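Local coordinates for protein mannitol dehydrogenase (Helicobacter pylori, PDB 3TWO) that probably catalyses the zinc- and NADP(H)-dependent interconversion of cinnamyl alcohols and their aldehydes, as a member of the zinc-binding medium-chain alcohol dehydrogenase family, at residues 172-177 with 199-204; 177-182 with 234-239; 208-213 with 222-227; 250-255 with 281-286. All coordinates share one frame; numbering follows the deposited sequence.

Interaction 1 (172-177 with 199-204); sequences SKVTKG and MGAEVS
V174 and M199 meet where the loop between helix 158-171 and strand 179-183 runs past the end of helix 187-198, at one rim of the Rossmann-type coenzyme domain. G200 closes helix 187-198 with a Schellman motif: its phi is positive, 94°, and two bonds run back into the last turn. The loop residues lie against this cap, K176 beside G200 with their CA atoms 4.0 Å apart.

One hydrogen bond joins the two segments, from G177 N to G200 O at 3.0 Å, with an N-H...O angle of 156°. The same oxygen receives a CA-H...O contact from K176, so it is approached by two consecutive residues of the loop. A second, longer contact of this kind runs from T175 CA to M199 O.

The apolar part rests on three side chains, V174, M199 and A201. The M199 chain is bent at chi3 (83°), which places CE near V174, 4.1 Å from V174 CB. Nearer the sheet, V174 CG1, anti to its backbone N, meets A201 CB at 4.0 Å. V174 and A201 also touch V180 of strand 179-183, and M199 packs on L169 and K170 of helix 158-171, so this small patch ties both helix ends to the sheet. T175, K176 and G177 are exposed to solvent. The methionine methyl also sits against the loop backbone, with M199 CE 3.1 Å from V174 O.

Interaction 2 (177-182 with 234-239); sequences GTKVGV and ELDFII
With CG anti to its carbonyl carbon (chi1 -62°), D236 turns its carboxylate toward the backbone of K179, while F237 has CG anti to its backbone N (chi1 170°), bringing the ring beside V180. Both residues stand where strands 179-183 and 235-240 pair in parallel at the centre of the Rossmann-type sheet.

The D236 carboxylate takes the first rung: K179 N donates to D236 OD2 at 2.7 Å, using the anti lone pair of that oxygen. In return K179 O is gripped twice, by D236 N on an in-plane lone pair and by F237 N at 3.0 Å, nearly along the C=O axis. The chain turns a corner at D236, and regular pairing follows with G181 N to F237 O, 2.7 Å, and I239 N to G181 O, 2.9 Å. The amine of K179 leads elsewhere, to a salt bridge with E233.

On the sheet face carrying V180, V182, F237 and I239, neighbours point the same way. V180 CG2 reaches F237 CD2 obliquely at 4.0 Å, and V182 pairs with I239 beneath A192 of helix 187-198. The opposite face bears I238, which packs on L261 of the next strand. There L235 leans over the strand where G181 has no side chain, its CD1 lying 3.8 Å from G181 CA.

Interaction 3 (208-213 with 222-227); sequences RNEHKK and KHFYTD. With NDP (NADPH dihydro-nicotinamide-adenine-dinucleotide phosphate), chain F.
F224 presents its ring to K213, whose chain can be followed across it. K213 CG is anti to the backbone N (chi1 170°) and the chain runs on extended, crossing the phenylalanine obliquely. K213 CB lies 4.0 Å from F224 CD2, CG is equally close to F224 CG, CD meets F224 CB and CD2, and CE lies 3.9 Å from F224 CB, the last K213 atom to touch the phenylalanine, with NZ beyond it. At the root of this chain, K213 CA makes a CH-pi contact over the ring face, 3.9 Å from the centroid and 18° off its normal. N209 O approaches the ring edge in plane, 3.4 Å from F224 CE2. T226 CG2 presses on the N209 backbone and on E210 CG.

N209 OD1 accepts from H211 N in an Asx turn. R208 lays its guanidinium over the adenine of NADPH, N7A above its centre, and grips the 2'-phosphate: NE donates to O2X at 2.9 Å and NH2 to O3X at 2.7 Å. K212 NZ, near the coenzyme ribose, is hydrogen-bonded to F185 O and K336 O. A 2'-phosphate-binding arginine in the loop after the second Rossmann strand is typical of an NADP(H)-specific coenzyme site.

Interaction 4 (250-255 with 281-286); sequences DYLKLL and IHLGNR
Largely apolar packing, pinned by one arginine bond, joins the end of helix 248-252 and the turn after it (L252, K253, L255) to the segment that follows helix 277-282 (L283, R286). It lies next to strands 255-256 and 287-290, at the side of the coenzyme domain that faces the second subunit.

L252 carries the apolar part. Its CG is anti to the backbone N (chi1 177°), and the two branches divide the work: CD2 meets L283 CD1 at 3.8 Å, while CD1 reaches R286 CB at 3.5 Å. L283 also leans on K253, its CD1 lying 3.8 Å from K253 N and its CD2 touching K253 CB. L252 and L255 pack in turn on L261 of strand 259-263, which ties the patch to the sheet.

R286 stretches from CG to NE alongside L255, the two side chains sliding past each other in opposite directions. Its CB rests 4.0 Å from L255 CD1, and its CD passes L252 O at 3.3 Å. At the end of this run R286 NE donates to L255 O at 3.0 Å, with an N-H...O angle of 151°; the acceptor sits at the guanidinium edge, 22° out of its plane. L252 O already accepts from L255 N in the type I turn from L252 to L255. N285 and I281 continue to the second subunit, packing on its F171 and L266. The arginine is thus amphipathic in use, its methylenes lying on L252 and L255 while NE is bonded to the carbonyl of the turn's last residue.

Interaction 2, a parallel strand pair in the middle of the coenzyme-domain sheet, has the most buried residues; interaction 4, also partly buried, lies at the subunit interface, and interactions 1 and 3 are surface contacts. Interactions 1 and 2 share G177 and touch where strand 202-206 pairs with strand 179-183. Interaction 3 adds the outermost strand 223-225 on the other side of 202-206, whereas interaction 4 meets 235-240 through L254 and L235. Their chemistry follows position: backbone rungs opened by an aspartate carboxylate in interaction 2, a single backbone bond at a helix cap in interaction 1, aromatic packing against a loop whose R208 holds the coenzyme phosphate in interaction 3, and leucines with an arginine in interaction 4.

Interaction 1 (172-177 with 199-204)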
# COMPACT_ATOMS: atom_id res chain seq x y z
N SER B 172 -12.78 -3.87 -3.20
CA SER B 172 -12.13 -3.45 -4.47
C SER B 172 -13.09 -3.49 -5.69
O SER B 172 -12.66 -3.28 -6.82
CB SER B 172 -10.88 -4.31 -4.74
OG SER B 172 -9.83 -4.06 -3.80
N LYS B 173 -14.38 -3.77 -5.45
CA LYS B 173 -15.39 -3.79 -6.51
C LYS B 173 -15.07 -4.78 -7.63
O LYS B 173 -15.26 -4.50 -8.81
CB LYS B 173 -15.54 -2.39 -7.12
CG LYS B 173 -16.09 -1.33 -6.18
CD LYS B 173 -15.85 0.01 -6.94
CE LYS B 173 -16.82 1.12 -6.50
NZ LYS B 173 -16.88 1.01 -5.03
N VAL B 174 -14.59 -5.95 -7.28
CA VAL B 174 -14.35 -6.92 -8.34
C VAL B 174 -15.69 -7.20 -9.08
O VAL B 174 -16.74 -7.42 -8.45
CB VAL B 174 -13.70 -8.20 -7.68
CG1 VAL B 174 -13.78 -9.39 -8.61
CG2 VAL B 174 -12.26 -7.85 -7.26
N THR B 175 -15.65 -7.18 -10.41
CA THR B 175 -16.83 -7.39 -11.17
C THR B 175 -16.57 -8.12 -12.53
O THR B 175 -15.54 -8.75 -12.72
CB THR B 175 -17.63 -6.04 -11.32
OG1 THR B 175 -18.89 -6.31 -11.91
CG2 THR B 175 -16.90 -5.01 -12.21
N LYS B 176 -17.53 -8.09 -13.43
CA LYS B 176 -17.36 -8.78 -14.72
C LYS B 176 -16.12 -8.29 -15.49
O LYS B 176 -15.94 -7.09 -15.70
CB LYS B 176 -18.57 -8.58 -15.57
CG LYS B 176 -19.88 -9.31 -15.14
CD LYS B 176 -20.93 -8.78 -16.18
CE LYS B 176 -22.36 -9.15 -15.97
NZ LYS B 176 -22.42 -10.39 -15.22
N GLY B 177 -15.26 -9.19 -15.92
CA GLY B 177 -14.09 -8.73 -16.65
C GLY B 177 -12.92 -8.28 -15.81
O GLY B 177 -11.84 -8.13 -16.36
N MET B 199 -18.44 -13.67 -9.21
CA MET B 199 -18.58 -12.23 -9.44
C MET B 199 -18.29 -11.79 -10.88
O MET B 199 -18.35 -10.61 -11.19
CB MET B 199 -17.68 -11.46 -8.47
CG MET B 199 -18.23 -11.46 -7.05
SD MET B 199 -17.05 -10.88 -5.82
CE MET B 199 -17.28 -9.10 -5.96
N GLY B 200 -17.97 -12.74 -11.76
CA GLY B 200 -17.70 -12.43 -13.17
C GLY B 200 -16.23 -12.20 -13.51
O GLY B 200 -15.92 -11.81 -14.66
N ALA B 201 -15.32 -12.43 -12.55
CA ALA B 201 -13.89 -12.19 -12.79
C ALA B 201 -13.26 -13.22 -13.68
O ALA B 201 -13.74 -14.35 -13.82
CB ALA B 201 -13.11 -12.11 -11.52
N GLU B 202 -12.15 -12.82 -14.28
CA GLU B 202 -11.31 -13.72 -14.99
C GLU B 202 -10.18 -14.03 -13.99
O GLU B 202 -9.43 -13.13 -13.62
CB GLU B 202 -10.78 -13.05 -16.27
CG GLU B 202 -10.15 -14.02 -17.15
CD GLU B 202 -9.71 -13.46 -18.52
OE1 GLU B 202 -9.73 -14.26 -19.47
OE2 GLU B 202 -9.34 -12.26 -18.69
N VAL B 203 -10.05 -15.30 -13.59
CA VAL B 203 -9.26 -15.62 -12.41
C VAL B 203 -7.97 -16.34 -12.72
O VAL B 203 -7.96 -17.34 -13.46
CB VAL B 203 -10.12 -16.44 -11.42
CG1 VAL B 203 -9.34 -16.77 -10.12
CG2 VAL B 203 -11.38 -15.64 -11.10
N SER B 204 -6.87 -15.86 -12.16
CA SER B 204 -5.57 -16.54 -12.28
C SER B 204 -5.21 -17.04 -10.87
O SER B 204 -5.42 -16.32 -9.87
CB SER B 204 -4.48 -15.59 -12.79
OG SER B 204 -4.76 -15.07 -14.09

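Interaction 2 (177-182 with 234-239)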
# COMPACT_ATOMS: atom_id res chain seq x y z
N GLY B 177 -15.26 -9.19 -15.92
CA GLY B 177 -14.09 -8.73 -16.65
C GLY B 177 -12.92 -8.28 -15.81
O GLY B 177 -11.84 -8.13 -16.36
N THR B 178 -13.08 -8.10 -14.49
CA THR B 178 -11.94 -7.77 -13.63
C THR B 178 -10.95 -8.89 -13.77
O THR B 178 -11.36 -10.07 -13.66
CB THR B 178 -12.36 -7.66 -12.19
OG1 THR B 178 -13.39 -6.67 -12.11
CG2 THR B 178 -11.16 -7.24 -11.30
N LYS B 179 -9.68 -8.58 -14.08
CA LYS B 179 -8.66 -9.62 -13.92
C LYS B 179 -8.12 -9.79 -12.46
O LYS B 179 -7.44 -8.91 -11.91
CB LYS B 179 -7.53 -9.43 -14.91
CG LYS B 179 -8.05 -9.37 -16.37
CD LYS B 179 -6.84 -9.30 -17.36
CE LYS B 179 -7.33 -9.49 -18.82
NZ LYS B 179 -6.13 -9.37 -19.66
N VAL B 180 -8.40 -10.97 -11.89
CA VAL B 180 -8.13 -11.24 -10.47
C VAL B 180 -7.05 -12.34 -10.32
O VAL B 180 -7.16 -13.43 -10.91
CB VAL B 180 -9.46 -11.74 -9.81
CG1 VAL B 180 -9.23 -12.54 -8.52
CG2 VAL B 180 -10.40 -10.61 -9.61
N GLY B 181 -5.99 -12.05 -9.57
CA GLY B 181 -5.04 -13.12 -9.17
C GLY B 181 -5.30 -13.55 -7.71
O GLY B 181 -5.62 -12.73 -6.84
N VAL B 182 -5.13 -14.84 -7.45
CA VAL B 182 -5.23 -15.39 -6.12
C VAL B 182 -3.89 -16.08 -5.80
O VAL B 182 -3.51 -17.05 -6.45
CB VAL B 182 -6.42 -16.38 -5.93
CG1 VAL B 182 -6.46 -16.88 -4.47
CG2 VAL B 182 -7.74 -15.72 -6.29
N GLU B 234 -1.01 -8.02 -17.16
CA GLU B 234 -1.32 -7.18 -16.00
C GLU B 234 -2.68 -7.52 -15.37
O GLU B 234 -3.67 -7.66 -16.07
CB GLU B 234 -1.33 -5.72 -16.44
CG GLU B 234 0.01 -5.26 -16.97
CD GLU B 234 0.10 -3.74 -17.04
OE1 GLU B 234 1.01 -3.19 -16.37
OE2 GLU B 234 -0.74 -3.08 -17.72
N LEU B 235 -2.72 -7.63 -14.04
CA LEU B 235 -3.97 -7.95 -13.37
C LEU B 235 -4.54 -6.70 -12.72
O LEU B 235 -3.79 -5.80 -12.42
CB LEU B 235 -3.75 -9.05 -12.30
CG LEU B 235 -3.01 -10.29 -12.87
CD1 LEU B 235 -2.93 -11.46 -11.86
CD2 LEU B 235 -3.73 -10.79 -14.09
N ASP B 236 -5.85 -6.67 -12.51
CA ASP B 236 -6.49 -5.52 -11.89
C ASP B 236 -6.52 -5.64 -10.37
O ASP B 236 -6.59 -4.65 -9.67
CB ASP B 236 -7.94 -5.44 -12.37
CG ASP B 236 -8.05 -5.24 -13.86
OD1 ASP B 236 -7.55 -4.23 -14.38
OD2 ASP B 236 -8.66 -6.10 -14.49
N PHE B 237 -6.54 -6.87 -9.90
CA PHE B 237 -6.72 -7.13 -8.52
C PHE B 237 -6.03 -8.45 -8.17
O PHE B 237 -6.15 -9.45 -8.91
CB PHE B 237 -8.22 -7.15 -8.17
CG PHE B 237 -8.51 -7.66 -6.78
CD1 PHE B 237 -8.77 -6.77 -5.75
CD2 PHE B 237 -8.49 -9.04 -6.50
CE1 PHE B 237 -9.05 -7.25 -4.38
CE2 PHE B 237 -8.74 -9.54 -5.19
CZ PHE B 237 -9.02 -8.61 -4.12
N ILE B 238 -5.29 -8.45 -7.07
CA ILE B 238 -4.63 -9.65 -6.56
C ILE B 238 -4.92 -9.76 -5.06
O ILE B 238 -4.74 -8.77 -4.31
CB ILE B 238 -3.11 -9.62 -6.77
CG1 ILE B 238 -2.74 -9.63 -8.28
CG2 ILE B 238 -2.41 -10.80 -6.07
CD1 ILE B 238 -1.24 -9.38 -8.55
N ILE B 239 -5.36 -10.95 -4.61
CA ILE B 239 -5.46 -11.19 -3.15
C ILE B 239 -4.41 -12.21 -2.79
O ILE B 239 -4.34 -13.28 -3.42
CB ILE B 239 -6.89 -11.65 -2.72
CG1 ILE B 239 -6.97 -11.97 -1.23
CG2 ILE B 239 -7.40 -12.85 -3.62
CD1 ILE B 239 -8.37 -12.21 -0.75

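Interaction 3 (208-213 with 222-227)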
# COMPACT_ATOMS: atom_id res chain seq x y z
N ARG B 208 2.39 -23.34 -5.66
CA ARG B 208 3.80 -23.70 -5.72
C ARG B 208 4.03 -24.97 -6.57
O ARG B 208 5.18 -25.29 -6.92
CB ARG B 208 4.44 -23.84 -4.31
CG ARG B 208 4.47 -22.49 -3.53
CD ARG B 208 5.33 -22.61 -2.23
NE ARG B 208 4.69 -23.47 -1.21
CZ ARG B 208 5.19 -23.59 0.01
NH1 ARG B 208 6.32 -22.96 0.29
NH2 ARG B 208 4.59 -24.35 0.95
N ASN B 209 2.96 -25.67 -6.95
CA ASN B 209 3.12 -26.75 -7.91
C ASN B 209 1.77 -26.95 -8.57
O ASN B 209 0.84 -26.18 -8.31
CB ASN B 209 3.56 -28.01 -7.16
CG ASN B 209 2.68 -28.26 -5.91
OD1 ASN B 209 1.49 -28.48 -6.05
ND2 ASN B 209 3.25 -28.19 -4.71
N GLU B 210 1.64 -28.01 -9.37
CA GLU B 210 0.42 -28.23 -10.12
C GLU B 210 -0.45 -29.33 -9.55
O GLU B 210 -1.36 -29.82 -10.25
CB GLU B 210 0.76 -28.55 -11.58
CG GLU B 210 1.42 -27.37 -12.27
CD GLU B 210 1.35 -27.44 -13.80
OE1 GLU B 210 1.23 -28.53 -14.37
OE2 GLU B 210 1.40 -26.37 -14.45
N HIS B 211 -0.25 -29.66 -8.26
CA HIS B 211 -1.03 -30.75 -7.67
C HIS B 211 -2.55 -30.51 -7.69
O HIS B 211 -3.32 -31.47 -7.79
CB HIS B 211 -0.57 -31.19 -6.25
CG HIS B 211 0.86 -31.64 -6.18
ND1 HIS B 211 1.58 -31.63 -5.00
CD2 HIS B 211 1.72 -32.06 -7.15
CE1 HIS B 211 2.81 -32.04 -5.24
NE2 HIS B 211 2.93 -32.31 -6.53
N LYS B 212 -2.97 -29.26 -7.61
CA LYS B 212 -4.41 -28.93 -7.61
C LYS B 212 -4.86 -28.13 -8.85
O LYS B 212 -5.92 -27.53 -8.84
CB LYS B 212 -4.76 -28.20 -6.31
CG LYS B 212 -4.34 -29.03 -5.08
CD LYS B 212 -4.66 -28.37 -3.72
CE LYS B 212 -3.92 -27.08 -3.51
NZ LYS B 212 -4.01 -26.67 -2.04
N LYS B 213 -4.06 -28.15 -9.91
CA LYS B 213 -4.44 -27.41 -11.12
C LYS B 213 -5.82 -27.84 -11.67
O LYS B 213 -6.63 -26.99 -12.00
CB LYS B 213 -3.36 -27.57 -12.19
CG LYS B 213 -3.76 -27.06 -13.52
CD LYS B 213 -2.57 -26.86 -14.41
CE LYS B 213 -3.03 -26.01 -15.66
NZ LYS B 213 -1.98 -26.15 -16.67
N LYS B 222 -8.90 -19.43 -15.15
CA LYS B 222 -8.49 -19.34 -16.53
C LYS B 222 -6.95 -19.53 -16.70
O LYS B 222 -6.51 -20.05 -17.72
CB LYS B 222 -9.02 -18.05 -17.19
CG LYS B 222 -10.14 -18.31 -18.39
CD LYS B 222 -11.59 -18.89 -17.95
CE LYS B 222 -12.80 -18.00 -18.43
NZ LYS B 222 -12.81 -16.57 -17.84
N HIS B 223 -6.16 -19.12 -15.71
CA HIS B 223 -4.70 -19.34 -15.77
C HIS B 223 -4.22 -19.87 -14.44
O HIS B 223 -4.68 -19.44 -13.37
CB HIS B 223 -3.90 -18.07 -16.09
CG HIS B 223 -4.34 -17.35 -17.33
ND1 HIS B 223 -5.21 -16.28 -17.29
CD2 HIS B 223 -4.05 -17.55 -18.63
CE1 HIS B 223 -5.44 -15.85 -18.51
NE2 HIS B 223 -4.73 -16.60 -19.34
N PHE B 224 -3.30 -20.83 -14.53
CA PHE B 224 -2.75 -21.44 -13.34
C PHE B 224 -1.25 -21.24 -13.43
O PHE B 224 -0.66 -21.66 -14.38
CB PHE B 224 -3.05 -22.94 -13.28
CG PHE B 224 -2.78 -23.54 -11.94
CD1 PHE B 224 -3.79 -23.61 -10.96
CD2 PHE B 224 -1.52 -24.02 -11.62
CE1 PHE B 224 -3.56 -24.13 -9.74
CE2 PHE B 224 -1.31 -24.57 -10.34
CZ PHE B 224 -2.31 -24.60 -9.41
N TYR B 225 -0.63 -20.61 -12.43
CA TYR B 225 0.84 -20.46 -12.43
C TYR B 225 1.48 -21.12 -11.22
O TYR B 225 0.84 -21.23 -10.15
CB TYR B 225 1.17 -19.00 -12.40
CG TYR B 225 0.55 -18.22 -13.55
CD1 TYR B 225 -0.41 -17.21 -13.29
CD2 TYR B 225 0.90 -18.51 -14.89
CE1 TYR B 225 -0.97 -16.49 -14.31
CE2 TYR B 225 0.35 -17.76 -15.94
CZ TYR B 225 -0.57 -16.74 -15.62
OH TYR B 225 -1.17 -16.00 -16.58
N THR B 226 2.71 -21.59 -11.38
CA THR B 226 3.46 -22.12 -10.23
C THR B 226 4.57 -21.12 -9.81
O THR B 226 5.37 -21.40 -8.91
CB THR B 226 4.07 -23.50 -10.54
OG1 THR B 226 4.82 -23.42 -11.75
CG2 THR B 226 2.95 -24.59 -10.69
N ASP B 227 4.59 -19.94 -10.42
CA ASP B 227 5.56 -18.93 -10.04
C ASP B 227 5.00 -17.66 -10.57
O ASP B 227 4.53 -17.63 -11.73
CB ASP B 227 6.87 -19.19 -10.74
CG ASP B 227 8.03 -18.36 -10.18
OD1 ASP B 227 8.02 -17.13 -10.24
OD2 ASP B 227 8.99 -18.96 -9.70
PA NDP F . -3.85 -22.90 4.22
O1A NDP F . -2.52 -23.53 4.30
O2A NDP F . -5.13 -23.54 3.57
O5B NDP F . -3.51 -22.38 2.71
C5B NDP F . -2.20 -21.71 2.35
C4B NDP F . -1.93 -21.97 0.87
O4B NDP F . -0.82 -21.18 0.26
C3B NDP F . -1.59 -23.47 0.69
O3B NDP F . -2.39 -23.97 -0.45
C2B NDP F . -0.08 -23.43 0.34
O2B NDP F . 0.17 -24.55 -0.53
C1B NDP F . 0.03 -22.14 -0.50
N9A NDP F . 1.35 -21.47 -0.39
C8A NDP F . 2.15 -21.49 0.69
N7A NDP F . 3.20 -20.74 0.41
C5A NDP F . 3.07 -20.24 -0.81
C6A NDP F . 3.84 -19.41 -1.60
N6A NDP F . 5.05 -18.89 -1.18
N1A NDP F . 3.38 -19.13 -2.81
C2A NDP F . 2.23 -19.58 -3.27
N3A NDP F . 1.47 -20.36 -2.55
C4A NDP F . 1.88 -20.71 -1.32
O3 NDP F . -3.98 -21.41 4.71
PN NDP F . -5.28 -20.63 4.92
O1N NDP F . -5.98 -20.36 3.64
O2N NDP F . -6.17 -21.12 6.09
O5D NDP F . -4.70 -19.28 5.47
C5D NDP F . -3.60 -18.61 4.68
C4D NDP F . -2.99 -17.40 5.50
O4D NDP F . -4.12 -16.53 5.67
C3D NDP F . -2.46 -17.74 6.92
O3D NDP F . -1.25 -16.96 7.16
C2D NDP F . -3.65 -17.31 7.81
O2D NDP F . -3.21 -16.93 9.06
C1D NDP F . -4.12 -16.05 7.04
N1N NDP F . -5.48 -15.56 7.42
C2N NDP F . -5.67 -14.16 7.55
C3N NDP F . -6.91 -13.65 7.90
C7N NDP F . -7.10 -12.13 7.94
O7N NDP F . -6.34 -11.38 7.31
N7N NDP F . -8.26 -11.73 8.46
C4N NDP F . -7.98 -14.54 8.17
C5N NDP F . -7.82 -15.94 8.01
C6N NDP F . -6.59 -16.46 7.65
P2B NDP F . 1.43 -25.47 -0.42
O1X NDP F . 0.81 -26.99 -0.43
O2X NDP F . 2.39 -25.14 -1.47
O3X NDP F . 2.03 -25.27 1.04

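Interaction 4 (250-255 with 281-286)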
# COMPACT_ATOMS: atom_id res chain seq x y z
N ASP B 250 7.12 -9.29 -6.17
CA ASP B 250 6.84 -10.24 -7.26
C ASP B 250 5.38 -10.17 -7.66
O ASP B 250 5.08 -10.46 -8.80
CB ASP B 250 7.14 -11.67 -6.80
CG ASP B 250 8.60 -11.93 -6.71
OD1 ASP B 250 9.39 -11.28 -7.43
OD2 ASP B 250 8.95 -12.81 -5.94
N TYR B 251 4.50 -9.87 -6.71
CA TYR B 251 3.04 -9.65 -6.96
C TYR B 251 2.69 -8.23 -7.32
O TYR B 251 1.89 -8.02 -8.22
CB TYR B 251 2.15 -10.14 -5.82
CG TYR B 251 2.22 -11.66 -5.79
CD1 TYR B 251 3.11 -12.34 -4.93
CD2 TYR B 251 1.48 -12.42 -6.73
CE1 TYR B 251 3.21 -13.77 -4.96
CE2 TYR B 251 1.58 -13.85 -6.79
CZ TYR B 251 2.41 -14.50 -5.89
OH TYR B 251 2.49 -15.89 -5.99
N LEU B 252 3.26 -7.25 -6.60
CA LEU B 252 2.92 -5.86 -6.84
C LEU B 252 3.26 -5.49 -8.29
O LEU B 252 2.48 -4.82 -8.96
CB LEU B 252 3.62 -4.92 -5.82
CG LEU B 252 3.45 -3.40 -5.96
CD1 LEU B 252 1.96 -2.99 -5.77
CD2 LEU B 252 4.28 -2.63 -4.96
N LYS B 253 4.39 -5.94 -8.78
CA LYS B 253 4.74 -5.67 -10.17
C LYS B 253 3.73 -6.27 -11.18
O LYS B 253 3.73 -5.86 -12.32
CB LYS B 253 6.13 -6.18 -10.53
CG LYS B 253 6.24 -7.71 -10.43
CD LYS B 253 7.02 -8.28 -11.59
CE LYS B 253 8.53 -8.12 -11.50
NZ LYS B 253 8.96 -7.85 -10.11
N LEU B 254 2.88 -7.22 -10.80
CA LEU B 254 1.93 -7.80 -11.78
C LEU B 254 0.72 -6.89 -12.05
O LEU B 254 -0.08 -7.15 -12.98
CB LEU B 254 1.41 -9.19 -11.31
CG LEU B 254 2.50 -10.28 -11.27
CD1 LEU B 254 1.96 -11.57 -10.69
CD2 LEU B 254 3.17 -10.47 -12.65
N LEU B 255 0.54 -5.87 -11.20
CA LEU B 255 -0.70 -5.08 -11.26
C LEU B 255 -0.65 -4.04 -12.36
O LEU B 255 0.40 -3.40 -12.66
CB LEU B 255 -0.92 -4.32 -9.96
CG LEU B 255 -1.33 -5.08 -8.69
CD1 LEU B 255 -1.57 -4.01 -7.60
CD2 LEU B 255 -2.65 -5.93 -9.01
N ILE B 281 7.48 3.42 -4.94
CA ILE B 281 7.73 4.43 -5.95
C ILE B 281 8.24 3.77 -7.23
O ILE B 281 7.86 4.18 -8.34
CB ILE B 281 8.68 5.52 -5.39
CG1 ILE B 281 7.85 6.40 -4.42
CG2 ILE B 281 9.33 6.38 -6.51
CD1 ILE B 281 8.65 7.14 -3.41
N HIS B 282 9.06 2.72 -7.08
CA HIS B 282 9.55 2.07 -8.28
C HIS B 282 8.37 1.42 -9.02
O HIS B 282 8.30 1.47 -10.28
CB HIS B 282 10.61 1.03 -7.94
CG HIS B 282 11.07 0.23 -9.12
ND1 HIS B 282 10.95 -1.15 -9.17
CD2 HIS B 282 11.66 0.60 -10.28
CE1 HIS B 282 11.47 -1.59 -10.31
NE2 HIS B 282 11.90 -0.55 -11.00
N LEU B 283 7.44 0.85 -8.26
CA LEU B 283 6.30 0.18 -8.88
C LEU B 283 5.08 1.06 -8.71
O LEU B 283 4.15 0.70 -8.00
CB LEU B 283 6.09 -1.15 -8.16
CG LEU B 283 7.26 -2.15 -8.37
CD1 LEU B 283 6.99 -3.45 -7.55
CD2 LEU B 283 7.43 -2.44 -9.91
N GLY B 284 5.15 2.27 -9.27
CA GLY B 284 4.20 3.29 -8.87
C GLY B 284 2.78 3.07 -9.38
O GLY B 284 2.57 2.32 -10.34
N ASN B 285 1.82 3.73 -8.70
CA ASN B 285 0.39 3.77 -9.10
C ASN B 285 -0.26 2.41 -8.97
O ASN B 285 -1.24 2.11 -9.66
CB ASN B 285 0.18 4.35 -10.54
CG ASN B 285 0.67 5.79 -10.66
OD1 ASN B 285 0.06 6.72 -10.14
ND2 ASN B 285 1.78 5.95 -11.27
N ARG B 286 0.29 1.57 -8.10
CA ARG B 286 -0.28 0.26 -7.85
C ARG B 286 -0.53 0.21 -6.37
O ARG B 286 0.42 0.37 -5.55
CB ARG B 286 0.72 -0.81 -8.24
CG ARG B 286 1.00 -0.84 -9.72
CD ARG B 286 2.22 -1.69 -9.92
NE ARG B 286 2.56 -1.89 -11.33
CZ ARG B 286 3.45 -1.17 -12.01
NH1 ARG B 286 4.04 -0.13 -11.46
NH2 ARG B 286 3.70 -1.45 -13.28